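Local coordinates for Ycf48-like protein (Thermosynechococcus elongatus, PDB 5OJ5) that binds the C-terminal extension of the photosystem II D1 protein and probably assists early photosystem II assembly and the replacement of photodamaged D1, at residues T233-W239 against D274-P280. Sequence-based numbering, arbitrary orientation.
Sequences TPDGRLW and DLAYRTP
Residues 233-237 form the turn of a hairpin between strands 227-232 and 238-242, closed by Thr233 N to Arg237 O (2.8 Å), with Gly236 at phi/psi 91/17, where a side chain would jam against Asp235 O. Residues 274-277 are extended and end strand 272-277; 278-280 loop back to bring Pro280 beside Pro234. CA atoms lie 8.2 Å apart for Trp239 and Leu275, 7.2 Å for Thr233 and Tyr277, and 6.0 Å for Pro234 and Pro280, so side chains and water fill the gap. Tyr277 (chi1 m) reaches across the turn: Pro234 CD sits 3.3 Å from the Tyr277 ring centroid, 8° off the normal, a CH-pi contact, and Tyr277 OH lies 3.3 Å from Thr233 CG2. Trp239 (chi1 p) takes Leu275 CD2 over the face of its five-membered ring, 3.7 Å from that centroid, while Trp239 CD1 meets the Tyr277 ring edge at CE2 (4.4 Å). Within the turn Arg237 NE makes a salt bridge with Asp235 OD1 (2.8 Å), and Thr233 OG1 donates to Asp235 OD1 (2.5 Å) and accepts from Arg237 N (3.0 Å). One water each links Asp235 OD2 to Pro280 O (2.6 and 3.1 Å from the water), Arg237 NH2 to Tyr277 OH (2.6, 2.7 Å) and Trp239 NE1 to Leu275 O (3.0, 2.9 Å). This is packing between the sheets of two successive blades, as expected in a seven-bladed beta-propeller.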
loop_
_atom_site.group_PDB
_atom_site.type_symbol
_atom_site.label_atom_id
_atom_site.label_comp_id
_atom_site.label_asym_id
_atom_site.label_seq_id
_atom_site.Cartn_x
_atom_site.Cartn_y
_atom_site.Cartn_z
ATOM N N THR A 233 -9.159 -2.266 9.307
ATOM C CA THR A 233 -9.625 -0.985 9.823
ATOM C C THR A 233 -8.858 -0.634 11.085
ATOM O O THR A 233 -8.151 -1.482 11.619
ATOM C CB THR A 233 -11.106 -1.077 10.167
ATOM O OG1 THR A 233 -11.242 -1.844 11.374
ATOM C CG2 THR A 233 -11.934 -1.682 9.042
ATOM N N PRO A 234 -8.994 0.579 11.625
ATOM C CA PRO A 234 -8.317 0.937 12.878
ATOM C C PRO A 234 -9.065 0.496 14.120
ATOM O O PRO A 234 -8.739 0.936 15.223
ATOM C CB PRO A 234 -8.253 2.473 12.830
ATOM C CG PRO A 234 -8.836 2.885 11.579
ATOM C CD PRO A 234 -9.573 1.761 10.976
ATOM N N ASP A 235 -10.036 -0.386 13.973
ATOM C CA ASP A 235 -10.784 -0.893 15.110
ATOM C C ASP A 235 -10.887 -2.409 15.083
ATOM O O ASP A 235 -11.721 -2.983 15.770
ATOM C CB ASP A 235 -12.166 -0.265 15.238
ATOM C CG ASP A 235 -12.942 -0.323 13.941
ATOM O OD1 ASP A 235 -12.887 -1.333 13.232
ATOM O OD2 ASP A 235 -13.588 0.686 13.596
ATOM N N GLY A 236 -10.020 -3.084 14.350
ATOM C CA GLY A 236 -9.934 -4.523 14.472
ATOM C C GLY A 236 -10.821 -5.297 13.521
ATOM O O GLY A 236 -11.056 -6.492 13.754
ATOM N N ARG A 237 -11.316 -4.673 12.473
ATOM C CA ARG A 237 -12.105 -5.327 11.436
ATOM C C ARG A 237 -11.291 -5.398 10.150
ATOM O O ARG A 237 -10.212 -4.805 10.028
ATOM C CB ARG A 237 -13.412 -4.565 11.204
ATOM C CG ARG A 237 -14.365 -4.583 12.407
ATOM C CD ARG A 237 -15.597 -3.724 12.123
ATOM N NE ARG A 237 -15.202 -2.330 12.057
ATOM C CZ ARG A 237 -15.713 -1.406 11.239
ATOM N NH1 ARG A 237 -16.679 -1.674 10.355
ATOM N NH2 ARG A 237 -15.220 -0.185 11.295
ATOM N N LEU A 238 -11.838 -6.124 9.184
ATOM C CA LEU A 238 -11.365 -6.149 7.812
ATOM C C LEU A 238 -12.306 -5.344 6.931
ATOM O O LEU A 238 -13.513 -5.249 7.181
ATOM C CB LEU A 238 -11.295 -7.571 7.277
ATOM C CG LEU A 238 -10.303 -8.579 7.896
ATOM C CD1 LEU A 238 -10.609 -10.043 7.449
ATOM C CD2 LEU A 238 -8.933 -8.213 7.512
ATOM N N TRP A 239 -11.735 -4.826 5.838
ATOM C CA TRP A 239 -12.509 -4.261 4.747
ATOM C C TRP A 239 -12.159 -5.019 3.476
ATOM O O TRP A 239 -11.072 -5.578 3.348
ATOM C CB TRP A 239 -12.263 -2.742 4.576
ATOM C CG TRP A 239 -10.835 -2.328 4.369
ATOM C CD1 TRP A 239 -9.972 -1.842 5.321
ATOM C CD2 TRP A 239 -10.107 -2.344 3.140
ATOM N NE1 TRP A 239 -8.758 -1.542 4.761
ATOM C CE2 TRP A 239 -8.809 -1.849 3.423
ATOM C CE3 TRP A 239 -10.410 -2.711 1.819
ATOM C CZ2 TRP A 239 -7.827 -1.722 2.444
ATOM C CZ3 TRP A 239 -9.409 -2.602 0.843
ATOM C CH2 TRP A 239 -8.134 -2.118 1.168
ATOM N N ASP A 274 -8.032 1.198 -3.568
ATOM C CA ASP A 274 -7.512 1.191 -2.209
ATOM C C ASP A 274 -8.450 1.958 -1.298
ATOM O O ASP A 274 -9.240 2.804 -1.748
ATOM C CB ASP A 274 -6.105 1.806 -2.145
ATOM C CG ASP A 274 -5.337 1.392 -0.916
ATOM O OD1 ASP A 274 -5.700 0.360 -0.295
ATOM O OD2 ASP A 274 -4.299 2.016 -0.633
ATOM N N LEU A 275 -8.349 1.638 -0.011
ATOM C CA LEU A 275 -9.179 2.229 1.032
ATOM C C LEU A 275 -8.249 2.475 2.213
ATOM O O LEU A 275 -7.475 1.574 2.583
ATOM C CB LEU A 275 -10.290 1.229 1.410
ATOM C CG LEU A 275 -11.322 1.687 2.437
ATOM C CD1 LEU A 275 -12.591 0.884 2.260
ATOM C CD2 LEU A 275 -10.837 1.500 3.843
ATOM N N ALA A 276 -8.281 3.664 2.796
ATOM C CA ALA A 276 -7.458 3.927 3.964
ATOM C C ALA A 276 -8.115 4.929 4.877
ATOM O O ALA A 276 -8.812 5.841 4.424
ATOM C CB ALA A 276 -6.063 4.439 3.569
ATOM N N TYR A 277 -7.856 4.787 6.166
ATOM C CA TYR A 277 -8.398 5.656 7.193
ATOM C C TYR A 277 -7.414 6.767 7.540
ATOM O O TYR A 277 -6.249 6.505 7.849
ATOM C CB TYR A 277 -8.705 4.871 8.467
ATOM C CG TYR A 277 -9.866 3.914 8.361
ATOM C CD1 TYR A 277 -11.051 4.183 9.031
ATOM C CD2 TYR A 277 -9.788 2.736 7.590
ATOM C CE1 TYR A 277 -12.117 3.304 8.946
ATOM C CE2 TYR A 277 -10.879 1.873 7.499
ATOM C CZ TYR A 277 -12.032 2.155 8.181
ATOM O OH TYR A 277 -13.077 1.263 8.079
ATOM N N ARG A 278 -7.876 8.001 7.530
ATOM C CA ARG A 278 -7.080 9.095 8.089
ATOM C C ARG A 278 -7.235 9.158 9.599
ATOM O O ARG A 278 -6.287 9.508 10.314
ATOM C CB ARG A 278 -7.495 10.434 7.444
ATOM C CG ARG A 278 -6.571 11.558 7.868
ATOM C CD ARG A 278 -6.938 12.883 7.219
ATOM N NE ARG A 278 -8.202 13.430 7.687
ATOM C CZ ARG A 278 -8.350 14.141 8.801
ATOM N NH1 ARG A 278 -7.279 14.417 9.541
ATOM N NH2 ARG A 278 -9.548 14.588 9.124
ATOM N N THR A 279 -8.456 8.880 10.085
ATOM C CA THR A 279 -8.805 8.872 11.491
ATOM C C THR A 279 -9.751 7.696 11.667
ATOM O O THR A 279 -10.163 7.087 10.678
ATOM C CB THR A 279 -9.550 10.158 11.890
ATOM O OG1 THR A 279 -10.822 10.154 11.258
ATOM C CG2 THR A 279 -8.736 11.401 11.542
ATOM N N PRO A 280 -10.180 7.376 12.884
ATOM C CA PRO A 280 -11.104 6.247 13.023
ATOM C C PRO A 280 -12.403 6.419 12.258
ATOM O O PRO A 280 -12.985 5.410 11.850
ATOM C CB PRO A 280 -11.335 6.159 14.542
ATOM C CG PRO A 280 -10.075 6.671 15.139
ATOM C CD PRO A 280 -9.590 7.752 14.183
HETATM O O HOH W 1 -12.228 2.899 13.426
HETATM O O HOH W 2 -15.157 1.889 9.668
HETATM O O HOH W 3 -6.558 0.410 5.035
#